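Local coordinates for protein alkaline serine protease (Pseudoalteromonas sp., PDB 1Y9Z) that probably hydrolyses peptide bonds as a cold-adapted, subtilisin-like serine protease whose alpha/beta domain carries an inserted beta-barrel domain, at residues G214-I219 and S225-G230; H234-P239 and A247-S252; V282-S287 and S312-L317; A391-A396 and E430-P435. All blocks are in the same frame, centred on the assembly; numbering follows the deposited sequence.

The four contacts follow one another along the chain. Contacts 1 and 2 reach the same mixed beta-sheet, their centres about 16 Å apart, and touch directly: Arg215 of contact 1 hydrogen-bonds Asn250 and the carbonyl of His234 in contact 2. Contact 3 joins loops that follow strands 275-280 and 305-309 of that sheet; its centre is about 20 Å from those of both others, and Leu317 meets Gly230 of contact 1. These three therefore sample the beta-rich part of the protein, consistent with the inserted barrel. Contact 4, at the C-terminal helices, lies about 37 to 47 Å away between centres, consistent with a place in the subtilisin-like alpha/beta part, so the set samples both parts.

Contact 1 (G214-I219 and S225-G230); sequences GRLADI and SYFSNG
The Phe227 ring overlaps Leu216 at its rim: CZ of Phe227 lies 4.1 Å from CD2 of Leu216, and the methyl is near the ring plane. Another part of the same edge faces the backbone, with CD1 of Phe227 3.3 Å from the carbonyl O of Ala217, again close to the plane. With CG anti to the backbone N (chi1 -172°), Phe227 extends its ring back along strand 214-219 to reach both partners. At the other end of the contact, Ile219 CG2 approaches Tyr226 CD2 at 3.5 Å, while the carbonyl O of Ile219 lies near the Tyr226 ring plane at its edge. That oxygen also accepts from Tyr226 N (2.9 Å, N-H...O 151°).

A polar relay fixes the start of the loop. Ser225 OG donates to the syn lone pair of Asp218 OD1 at 2.6 Å and accepts from Phe227 N at 3.0 Å, closing an ST turn. Asp218 is thus tied through one hydroxyl to the backbone amide at the base of the Phe227 side chain. This organises the chain as it leaves a beta-hairpin of strands 214-221 and 224-225. Strand 351-360 pairs antiparallel with 214-221, Ile219 packs on Val334 and Val336 of strand 333-336, and Tyr226 rests on Leu344 of helix 338-345.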
loop_
_atom_site.group_PDB
_atom_site.type_symbol
_atom_site.label_atom_id
_atom_site.label_comp_id
_atom_site.label_asym_id
_atom_site.label_seq_id
_atom_site.Cartn_x
_atom_site.Cartn_y
_atom_site.Cartn_z
ATOM N N GLY A 214 -9.899 10.447 -3.528
ATOM C CA GLY A 214 -8.535 10.175 -3.936
ATOM C C GLY A 214 -7.806 11.302 -4.632
ATOM O O GLY A 214 -8.313 12.418 -4.773
ATOM N N ARG A 215 -6.599 10.988 -5.083
ATOM C CA ARG A 215 -5.762 11.960 -5.756
ATOM C C ARG A 215 -4.787 11.204 -6.645
ATOM O O ARG A 215 -4.298 10.137 -6.272
ATOM C CB ARG A 215 -4.998 12.771 -4.714
ATOM C CG ARG A 215 -4.347 14.007 -5.254
ATOM C CD ARG A 215 -3.518 14.671 -4.183
ATOM N NE ARG A 215 -2.886 15.868 -4.710
ATOM C CZ ARG A 215 -1.732 16.353 -4.273
ATOM N NH1 ARG A 215 -1.232 17.451 -4.820
ATOM N NH2 ARG A 215 -1.081 15.733 -3.296
ATOM N N LEU A 216 -4.517 11.747 -7.826
ATOM C CA LEU A 216 -3.599 11.107 -8.754
ATOM C C LEU A 216 -2.678 12.132 -9.389
ATOM O O LEU A 216 -2.867 13.335 -9.228
ATOM C CB LEU A 216 -4.377 10.363 -9.843
ATOM C CG LEU A 216 -5.228 9.181 -9.370
ATOM C CD1 LEU A 216 -6.077 8.660 -10.521
ATOM C CD2 LEU A 216 -4.323 8.084 -8.827
ATOM N N ALA A 217 -1.673 11.638 -10.100
ATOM C CA ALA A 217 -0.715 12.496 -10.778
ATOM C C ALA A 217 -0.403 11.895 -12.140
ATOM O O ALA A 217 -0.700 10.727 -12.398
ATOM C CB ALA A 217 0.557 12.619 -9.948
ATOM N N ASP A 218 0.198 12.694 -13.014
ATOM C CA ASP A 218 0.537 12.219 -14.342
ATOM C C ASP A 218 1.650 13.069 -14.939
ATOM O O ASP A 218 1.861 14.216 -14.532
ATOM C CB ASP A 218 -0.702 12.281 -15.246
ATOM C CG ASP A 218 -0.611 11.348 -16.441
ATOM O OD1 ASP A 218 0.437 10.691 -16.622
ATOM O OD2 ASP A 218 -1.598 11.269 -17.202
ATOM N N ILE A 219 2.371 12.477 -15.884
ATOM C CA ILE A 219 3.448 13.144 -16.607
ATOM C C ILE A 219 3.227 12.733 -18.051
ATOM O O ILE A 219 3.186 11.542 -18.354
ATOM C CB ILE A 219 4.846 12.648 -16.186
ATOM C CG1 ILE A 219 5.113 12.995 -14.722
ATOM C CG2 ILE A 219 5.908 13.287 -17.081
ATOM C CD1 ILE A 219 6.413 12.406 -14.190
ATOM N N SER A 225 1.687 8.873 -21.708
ATOM C CA SER A 225 1.681 9.030 -20.257
ATOM C C SER A 225 2.609 8.093 -19.485
ATOM O O SER A 225 2.817 6.943 -19.872
ATOM C CB SER A 225 0.251 8.858 -19.739
ATOM O OG SER A 225 0.224 8.748 -18.328
ATOM N N TYR A 226 3.152 8.602 -18.383
ATOM C CA TYR A 226 4.049 7.840 -17.516
ATOM C C TYR A 226 3.290 7.304 -16.303
ATOM O O TYR A 226 3.892 6.784 -15.363
ATOM C CB TYR A 226 5.190 8.732 -17.021
ATOM C CG TYR A 226 6.259 9.026 -18.049
ATOM C CD1 TYR A 226 7.255 8.092 -18.333
ATOM C CD2 TYR A 226 6.288 10.244 -18.723
ATOM C CE1 TYR A 226 8.257 8.367 -19.263
ATOM C CE2 TYR A 226 7.283 10.530 -19.657
ATOM C CZ TYR A 226 8.265 9.588 -19.919
ATOM O OH TYR A 226 9.259 9.870 -20.830
ATOM N N PHE A 227 1.967 7.431 -16.330
ATOM C CA PHE A 227 1.132 6.980 -15.222
ATOM C C PHE A 227 1.446 5.569 -14.739
ATOM O O PHE A 227 1.590 5.341 -13.537
ATOM C CB PHE A 227 -0.346 7.046 -15.610
ATOM C CG PHE A 227 -1.283 6.784 -14.464
ATOM C CD1 PHE A 227 -1.736 7.828 -13.667
ATOM C CD2 PHE A 227 -1.695 5.487 -14.167
ATOM C CE1 PHE A 227 -2.589 7.587 -12.592
ATOM C CE2 PHE A 227 -2.547 5.235 -13.093
ATOM C CZ PHE A 227 -2.994 6.287 -12.304
ATOM N N SER A 228 1.547 4.626 -15.671
ATOM C CA SER A 228 1.818 3.233 -15.322
ATOM C C SER A 228 3.210 3.005 -14.732
ATOM O O SER A 228 3.474 1.953 -14.149
ATOM C CB SER A 228 1.622 2.328 -16.543
ATOM O OG SER A 228 2.583 2.599 -17.546
ATOM N N ASN A 229 4.099 3.981 -14.889
ATOM C CA ASN A 229 5.448 3.868 -14.340
ATOM C C ASN A 229 5.387 4.176 -12.851
ATOM O O ASN A 229 6.250 3.756 -12.077
ATOM C CB ASN A 229 6.393 4.867 -15.010
ATOM C CG ASN A 229 6.714 4.502 -16.443
ATOM O OD1 ASN A 229 5.834 4.464 -17.299
ATOM N ND2 ASN A 229 7.986 4.232 -16.710
ATOM N N GLY A 230 4.354 4.914 -12.464
ATOM C CA GLY A 230 4.188 5.300 -11.078
ATOM C C GLY A 230 4.536 6.764 -10.899
ATOM O O GLY A 230 5.708 7.131 -10.878
#

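Contact 2 (H234-P239 and A247-S252); sequences HNRLTP and APINAS
Arg236 carries CG opposite its own amide nitrogen (chi1 179°) and stays extended from CG to NE, so the chain runs beside the carbonyl of Ala247 and delivers NH2 to its oxygen. The NH2 to O distance is 2.8 Å with an N-H...O angle of 149°; the donor is tilted from the carbonyl plane, and the oxygen sits at the guanidinium edge. In return, Ala247 N donates to Arg236 O at 2.9 Å (N-H...O 173°). Each residue therefore both gives to and takes from the other.

These bonds continue the hairpin of strands 232-240 and 243-246 into the loop that leads to strand 252-263. Thr238 supports the arginine from its own strand: CG2 stands 3.5 Å above the centre of the guanidinium plane. The Ala247 methyl packs against Thr238, its CB 3.3 Å from OG1. Ile249 reaches the guanidinium obliquely, CD1 being 3.5 Å from Arg236 NH2. Asp324 forms a salt bridge with NE of Arg236, so an acidic group as well as a carbonyl engages the guanidinium. A water farther along donates to His234 O at 2.9 Å and accepts from Ile249 N at 3.0 Å.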
loop_
_atom_site.group_PDB
_atom_site.type_symbol
_atom_site.label_atom_id
_atom_site.label_comp_id
_atom_site.label_asym_id
_atom_site.label_seq_id
_atom_site.Cartn_x
_atom_site.Cartn_y
_atom_site.Cartn_z
ATOM N N HIS A 234 2.781 14.941 -4.910
ATOM C CA HIS A 234 3.417 15.290 -3.643
ATOM C C HIS A 234 2.448 15.494 -2.492
ATOM O O HIS A 234 1.539 16.324 -2.566
ATOM C CB HIS A 234 4.274 16.551 -3.780
ATOM C CG HIS A 234 5.719 16.280 -4.061
ATOM N ND1 HIS A 234 6.366 15.145 -3.622
ATOM C CD2 HIS A 234 6.657 17.027 -4.688
ATOM C CE1 HIS A 234 7.640 15.206 -3.969
ATOM N NE2 HIS A 234 7.842 16.338 -4.616
ATOM N N ASN A 235 2.653 14.729 -1.423
ATOM C CA ASN A 235 1.826 14.836 -0.231
ATOM C C ASN A 235 2.329 16.069 0.516
ATOM O O ASN A 235 3.120 15.963 1.454
ATOM C CB ASN A 235 1.991 13.585 0.638
ATOM C CG ASN A 235 1.047 13.566 1.825
ATOM O OD1 ASN A 235 1.126 12.680 2.678
ATOM N ND2 ASN A 235 0.147 14.538 1.885
ATOM N N ARG A 236 1.873 17.237 0.075
ATOM C CA ARG A 236 2.277 18.510 0.656
ATOM C C ARG A 236 1.586 18.858 1.964
ATOM O O ARG A 236 0.369 18.718 2.103
ATOM C CB ARG A 236 2.041 19.631 -0.362
ATOM C CG ARG A 236 2.396 21.033 0.119
ATOM C CD ARG A 236 2.401 21.993 -1.067
ATOM N NE ARG A 236 2.715 23.375 -0.711
ATOM C CZ ARG A 236 1.805 24.330 -0.539
ATOM N NH1 ARG A 236 2.186 25.561 -0.222
ATOM N NH2 ARG A 236 0.515 24.058 -0.682
ATOM N N LEU A 237 2.386 19.320 2.921
ATOM C CA LEU A 237 1.897 19.723 4.231
ATOM C C LEU A 237 2.417 21.125 4.533
ATOM O O LEU A 237 3.583 21.425 4.283
ATOM C CB LEU A 237 2.409 18.771 5.315
ATOM C CG LEU A 237 2.145 17.269 5.184
ATOM C CD1 LEU A 237 2.807 16.546 6.349
ATOM C CD2 LEU A 237 0.650 17.001 5.168
ATOM N N THR A 238 1.549 21.981 5.059
ATOM C CA THR A 238 1.940 23.340 5.414
ATOM C C THR A 238 1.507 23.602 6.851
ATOM O O THR A 238 0.652 22.897 7.387
ATOM C CB THR A 238 1.291 24.387 4.480
ATOM O OG1 THR A 238 -0.135 24.293 4.561
ATOM C CG2 THR A 238 1.740 24.165 3.045
ATOM N N PRO A 239 2.097 24.617 7.500
ATOM C CA PRO A 239 1.745 24.937 8.885
ATOM C C PRO A 239 0.259 25.197 9.124
ATOM O O PRO A 239 -0.411 25.854 8.327
ATOM C CB PRO A 239 2.611 26.161 9.187
ATOM C CG PRO A 239 2.788 26.796 7.840
ATOM C CD PRO A 239 3.057 25.599 6.967
ATOM N N ALA A 247 -1.998 20.353 2.344
ATOM C CA ALA A 247 -2.165 21.509 1.471
ATOM C C ALA A 247 -1.753 21.072 0.071
ATOM O O ALA A 247 -0.772 21.560 -0.486
ATOM C CB ALA A 247 -1.286 22.658 1.948
ATOM N N PRO A 248 -2.506 20.133 -0.518
ATOM C CA PRO A 248 -2.189 19.642 -1.859
ATOM C C PRO A 248 -2.340 20.676 -2.964
ATOM O O PRO A 248 -3.243 21.513 -2.928
ATOM C CB PRO A 248 -3.162 18.482 -2.034
ATOM C CG PRO A 248 -4.371 18.962 -1.281
ATOM C CD PRO A 248 -3.747 19.515 -0.014
ATOM N N ILE A 249 -1.438 20.618 -3.935
ATOM C CA ILE A 249 -1.504 21.511 -5.080
ATOM C C ILE A 249 -2.024 20.655 -6.223
ATOM O O ILE A 249 -1.319 19.773 -6.718
ATOM C CB ILE A 249 -0.120 22.075 -5.478
ATOM C CG1 ILE A 249 0.423 22.973 -4.364
ATOM C CG2 ILE A 249 -0.236 22.865 -6.781
ATOM C CD1 ILE A 249 -0.451 24.175 -4.055
ATOM N N ASN A 250 -3.269 20.896 -6.615
ATOM C CA ASN A 250 -3.880 20.159 -7.709
ATOM C C ASN A 250 -4.043 21.087 -8.898
ATOM O O ASN A 250 -4.940 21.932 -8.926
ATOM C CB ASN A 250 -5.241 19.597 -7.292
ATOM C CG ASN A 250 -5.125 18.523 -6.229
ATOM O OD1 ASN A 250 -4.226 17.684 -6.279
ATOM N ND2 ASN A 250 -6.041 18.533 -5.272
ATOM N N ALA A 251 -3.154 20.934 -9.870
ATOM C CA ALA A 251 -3.172 21.751 -11.073
ATOM C C ALA A 251 -2.272 21.098 -12.109
ATOM O O ALA A 251 -1.617 20.090 -11.830
ATOM C CB ALA A 251 -2.671 23.157 -10.760
ATOM N N SER A 252 -2.247 21.676 -13.305
ATOM C CA SER A 252 -1.416 21.164 -14.383
ATOM C C SER A 252 -0.438 22.243 -14.819
ATOM O O SER A 252 -0.732 23.437 -14.726
ATOM C CB SER A 252 -2.281 20.742 -15.572
ATOM O OG SER A 252 -3.161 19.693 -15.207
HETATM O O HOH W 1 0.980 18.780 -3.926
#

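Contact 3 (V282-S287 and S312-L317); sequences VGNQGS and SALPGL
Neither segment is regular helix or strand, and no direct hydrogen bond crosses between them; the nearest alpha carbons, CA of Asn284 and CA of Leu314, are 7.5 Å apart. Asn284 has an extended backbone and follows Gly283, whose positive phi (90°) is of the kind that glycine tolerates. Ser312 and Ala313 have helical backbone angles, and the chain opens out at Leu314 (phi -138°). Asn284, Ala313 and Leu314 all project toward the opposing segment from their CA atoms.

Asn284 CG stands beside the backbone N, opposite the carbonyl carbon (chi1 -81°), which turns the amide to the Leu314 loop. Leu314 CD1 sits over one face of the Asn284 carboxamide, 3.5 Å from Asn284 CG. The amide oxygen also reaches Ala313: OD1 of Asn284 is 3.6 Å from Ala313 CB, and it accepts from the side chain of Asn311. A water joins the polar parts, accepting from Asn284 ND2 at 2.8 Å and donating to Leu314 O at 2.8 Å.

The small buried area, 128 Å², agrees with a surface contact. Its two loops follow the parallel, neighbouring strands 275-280 and 305-309, with helix 291-300 between them in sequence: a beta-alpha-beta crossover whose strand-end loops meet here.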
loop_
_atom_site.group_PDB
_atom_site.type_symbol
_atom_site.label_atom_id
_atom_site.label_comp_id
_atom_site.label_asym_id
_atom_site.label_seq_id
_atom_site.Cartn_x
_atom_site.Cartn_y
_atom_site.Cartn_z
ATOM N N VAL A 282 17.456 14.776 -2.965
ATOM C CA VAL A 282 18.640 14.889 -2.119
ATOM C C VAL A 282 18.212 14.507 -0.710
ATOM O O VAL A 282 17.415 15.205 -0.083
ATOM C CB VAL A 282 19.202 16.328 -2.105
ATOM C CG1 VAL A 282 20.372 16.419 -1.132
ATOM C CG2 VAL A 282 19.651 16.720 -3.501
ATOM N N GLY A 283 18.743 13.393 -0.219
ATOM C CA GLY A 283 18.383 12.924 1.105
ATOM C C GLY A 283 17.179 12.006 1.008
ATOM O O GLY A 283 16.685 11.742 -0.088
ATOM N N ASN A 284 16.708 11.514 2.149
ATOM C CA ASN A 284 15.549 10.630 2.181
ATOM C C ASN A 284 14.789 10.760 3.487
ATOM O O ASN A 284 15.367 11.077 4.527
ATOM C CB ASN A 284 15.968 9.172 1.981
ATOM C CG ASN A 284 16.182 8.823 0.524
ATOM O OD1 ASN A 284 17.284 8.461 0.113
ATOM N ND2 ASN A 284 15.122 8.931 -0.270
ATOM N N GLN A 285 13.486 10.512 3.424
ATOM C CA GLN A 285 12.635 10.597 4.597
ATOM C C GLN A 285 13.016 9.533 5.617
ATOM O O GLN A 285 13.318 8.395 5.263
ATOM C CB GLN A 285 11.170 10.428 4.194
ATOM C CG GLN A 285 10.201 10.496 5.359
ATOM C CD GLN A 285 8.764 10.596 4.902
ATOM O OE1 GLN A 285 8.400 11.518 4.172
ATOM N NE2 GLN A 285 7.937 9.649 5.326
ATOM N N GLY A 286 12.996 9.921 6.886
ATOM C CA GLY A 286 13.340 9.011 7.961
ATOM C C GLY A 286 13.352 9.804 9.248
ATOM O O GLY A 286 12.306 10.028 9.857
ATOM N N SER A 287 14.537 10.241 9.661
ATOM C CA SER A 287 14.669 11.036 10.872
ATOM C C SER A 287 14.224 12.464 10.567
ATOM O O SER A 287 13.925 13.241 11.475
ATOM C CB SER A 287 16.122 11.028 11.357
ATOM O OG SER A 287 17.002 11.459 10.333
ATOM N N SER A 312 20.065 7.077 -5.589
ATOM C CA SER A 312 20.576 5.712 -5.501
ATOM C C SER A 312 20.391 5.039 -4.139
ATOM O O SER A 312 20.357 3.812 -4.055
ATOM C CB SER A 312 22.058 5.684 -5.884
ATOM O OG SER A 312 22.822 6.487 -5.005
ATOM N N ALA A 313 20.273 5.834 -3.081
ATOM C CA ALA A 313 20.090 5.292 -1.735
ATOM C C ALA A 313 18.757 4.548 -1.604
ATOM O O ALA A 313 18.688 3.477 -1.001
ATOM C CB ALA A 313 20.166 6.412 -0.708
ATOM N N LEU A 314 17.701 5.135 -2.159
ATOM C CA LEU A 314 16.363 4.544 -2.141
ATOM C C LEU A 314 15.761 4.768 -3.523
ATOM O O LEU A 314 14.897 5.627 -3.705
ATOM C CB LEU A 314 15.484 5.211 -1.077
ATOM C CG LEU A 314 15.719 4.845 0.391
ATOM C CD1 LEU A 314 14.793 5.673 1.272
ATOM C CD2 LEU A 314 15.465 3.357 0.603
ATOM N N PRO A 315 16.212 3.986 -4.518
ATOM C CA PRO A 315 15.752 4.074 -5.907
ATOM C C PRO A 315 14.293 3.712 -6.173
ATOM O O PRO A 315 13.764 4.009 -7.245
ATOM C CB PRO A 315 16.720 3.151 -6.640
ATOM C CG PRO A 315 16.977 2.086 -5.627
ATOM C CD PRO A 315 17.181 2.886 -4.358
ATOM N N GLY A 316 13.642 3.073 -5.207
ATOM C CA GLY A 316 12.252 2.696 -5.395
ATOM C C GLY A 316 11.317 3.890 -5.421
ATOM O O GLY A 316 11.729 5.021 -5.168
ATOM N N LEU A 317 10.048 3.641 -5.724
ATOM C CA LEU A 317 9.067 4.715 -5.771
ATOM C C LEU A 317 8.746 5.202 -4.360
ATOM O O LEU A 317 8.329 4.421 -3.498
ATOM C CB LEU A 317 7.786 4.237 -6.459
ATOM C CG LEU A 317 6.678 5.279 -6.632
ATOM C CD1 LEU A 317 7.162 6.415 -7.521
ATOM C CD2 LEU A 317 5.456 4.613 -7.243
HETATM O O HOH W 2 14.960 8.372 -3.025
#

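Contact 4 (A391-A396 and E430-P435); sequences ASQVRA and ESCTGP
Gln393 packs against Cys432 where helix 391-401 of the subtilisin-like domain meets the loop after helix 421-430. The covalent tie is a disulfide from Cys432 to Cys389, just ahead of the helix. It joins the C-terminal tail to the same region that Gln393 touches, so the disulfide and the Gln393 contact both lie at the start of helix 391-401.

Among van der Waals contacts, the Gln393 chain passes the carbonyl oxygen of Cys432, Gln393 CB being 3.4 Å from Cys432 O. Its CG sits beside the backbone N (chi1 -76°), and from there the chain carries the terminal amide to Cys432, with Gln393 CD 3.6 Å from Cys432 CB. The methyl CG2 of Thr433 also borders this amide, their side chains crossing at a slant.

Hydrogen bonds across the junction are indirect, and those inside the tail shape it. A type I turn runs from Ser431 to Gly434, closed by Gly434 N to Ser431 O at 3.0 Å. Ser431 OG accepts from Thr433 N at 3.1 Å, which makes an ST turn, and from Thr433 OG1 at 3.2 Å. One water bridges the two backbone carbonyls, donating to Gln393 O at 2.7 Å and to Cys432 O at 2.7 Å.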
loop_
_atom_site.group_PDB
_atom_site.type_symbol
_atom_site.label_atom_id
_atom_site.label_comp_id
_atom_site.label_asym_id
_atom_site.label_seq_id
_atom_site.Cartn_x
_atom_site.Cartn_y
_atom_site.Cartn_z
ATOM N N ALA A 391 -4.471 -23.874 7.716
ATOM C CA ALA A 391 -3.962 -22.512 7.807
ATOM C C ALA A 391 -2.484 -22.518 8.184
ATOM O O ALA A 391 -1.681 -21.792 7.596
ATOM C CB ALA A 391 -4.762 -21.726 8.840
ATOM N N SER A 392 -2.126 -23.345 9.163
ATOM C CA SER A 392 -0.740 -23.426 9.611
ATOM C C SER A 392 0.162 -23.911 8.483
ATOM O O SER A 392 1.292 -23.448 8.342
ATOM C CB SER A 392 -0.619 -24.363 10.818
ATOM O OG SER A 392 -0.992 -25.687 10.484
ATOM N N GLN A 393 -0.345 -24.836 7.674
ATOM C CA GLN A 393 0.430 -25.363 6.558
ATOM C C GLN A 393 0.640 -24.305 5.474
ATOM O O GLN A 393 1.719 -24.213 4.884
ATOM C CB GLN A 393 -0.257 -26.608 5.990
ATOM C CG GLN A 393 -0.054 -27.838 6.869
ATOM C CD GLN A 393 -0.887 -29.035 6.449
ATOM O OE1 GLN A 393 -0.604 -30.169 6.843
ATOM N NE2 GLN A 393 -1.924 -28.792 5.659
ATOM N N VAL A 394 -0.386 -23.499 5.216
ATOM C CA VAL A 394 -0.272 -22.441 4.217
ATOM C C VAL A 394 0.715 -21.386 4.726
ATOM O O VAL A 394 1.550 -20.885 3.971
ATOM C CB VAL A 394 -1.643 -21.778 3.948
ATOM C CG1 VAL A 394 -1.473 -20.559 3.053
ATOM C CG2 VAL A 394 -2.577 -22.784 3.285
ATOM N N ARG A 395 0.612 -21.059 6.013
ATOM C CA ARG A 395 1.496 -20.079 6.635
ATOM C C ARG A 395 2.948 -20.521 6.451
ATOM O O ARG A 395 3.807 -19.730 6.063
ATOM C CB ARG A 395 1.157 -19.956 8.125
ATOM C CG ARG A 395 1.959 -18.916 8.889
ATOM C CD ARG A 395 1.438 -18.801 10.310
ATOM N NE ARG A 395 2.236 -17.894 11.128
ATOM C CZ ARG A 395 2.016 -17.675 12.420
ATOM N NH1 ARG A 395 2.791 -16.834 13.092
ATOM N NH2 ARG A 395 1.018 -18.293 13.038
ATOM N N ALA A 396 3.211 -21.796 6.722
ATOM C CA ALA A 396 4.555 -22.343 6.579
ATOM C C ALA A 396 5.024 -22.258 5.130
ATOM O O ALA A 396 6.186 -21.946 4.863
ATOM C CB ALA A 396 4.580 -23.793 7.055
ATOM N N GLU A 430 3.512 -29.879 -4.268
ATOM C CA GLU A 430 4.198 -31.115 -3.909
ATOM C C GLU A 430 3.383 -31.830 -2.836
ATOM O O GLU A 430 3.110 -33.025 -2.941
ATOM C CB GLU A 430 5.601 -30.807 -3.387
ATOM C CG GLU A 430 6.510 -30.155 -4.416
ATOM C CD GLU A 430 6.716 -31.021 -5.643
ATOM O OE1 GLU A 430 7.222 -32.153 -5.495
ATOM O OE2 GLU A 430 6.372 -30.572 -6.757
ATOM N N SER A 431 2.994 -31.080 -1.809
ATOM C CA SER A 431 2.190 -31.604 -0.709
ATOM C C SER A 431 1.885 -30.447 0.232
ATOM O O SER A 431 2.450 -29.363 0.089
ATOM C CB SER A 431 2.946 -32.692 0.054
ATOM O OG SER A 431 3.938 -32.128 0.894
ATOM N N CYS A 432 0.994 -30.672 1.193
ATOM C CA CYS A 432 0.644 -29.619 2.138
ATOM C C CYS A 432 1.825 -29.244 3.029
ATOM O O CYS A 432 1.771 -28.255 3.757
ATOM C CB CYS A 432 -0.545 -30.043 3.006
ATOM S SG CYS A 432 -2.159 -30.042 2.156
ATOM N N THR A 433 2.892 -30.036 2.969
ATOM C CA THR A 433 4.084 -29.761 3.765
ATOM C C THR A 433 5.302 -29.529 2.876
ATOM O O THR A 433 6.438 -29.564 3.343
ATOM C CB THR A 433 4.394 -30.917 4.745
ATOM O OG1 THR A 433 4.502 -32.149 4.023
ATOM C CG2 THR A 433 3.296 -31.033 5.792
ATOM N N GLY A 434 5.055 -29.290 1.591
ATOM C CA GLY A 434 6.143 -29.043 0.662
ATOM C C GLY A 434 6.747 -30.307 0.080
ATOM O O GLY A 434 6.202 -31.394 0.257
ATOM N N PRO A 435 7.883 -30.196 -0.624
ATOM C CA PRO A 435 8.524 -31.373 -1.216
ATOM C C PRO A 435 9.092 -32.332 -0.173
ATOM O O PRO A 435 9.206 -31.924 1.003
ATOM C CB PRO A 435 9.608 -30.761 -2.098
ATOM C CG PRO A 435 9.993 -29.530 -1.334
ATOM C CD PRO A 435 8.650 -28.973 -0.921
HETATM O O HOH W 3 3.321 -26.406 4.899
#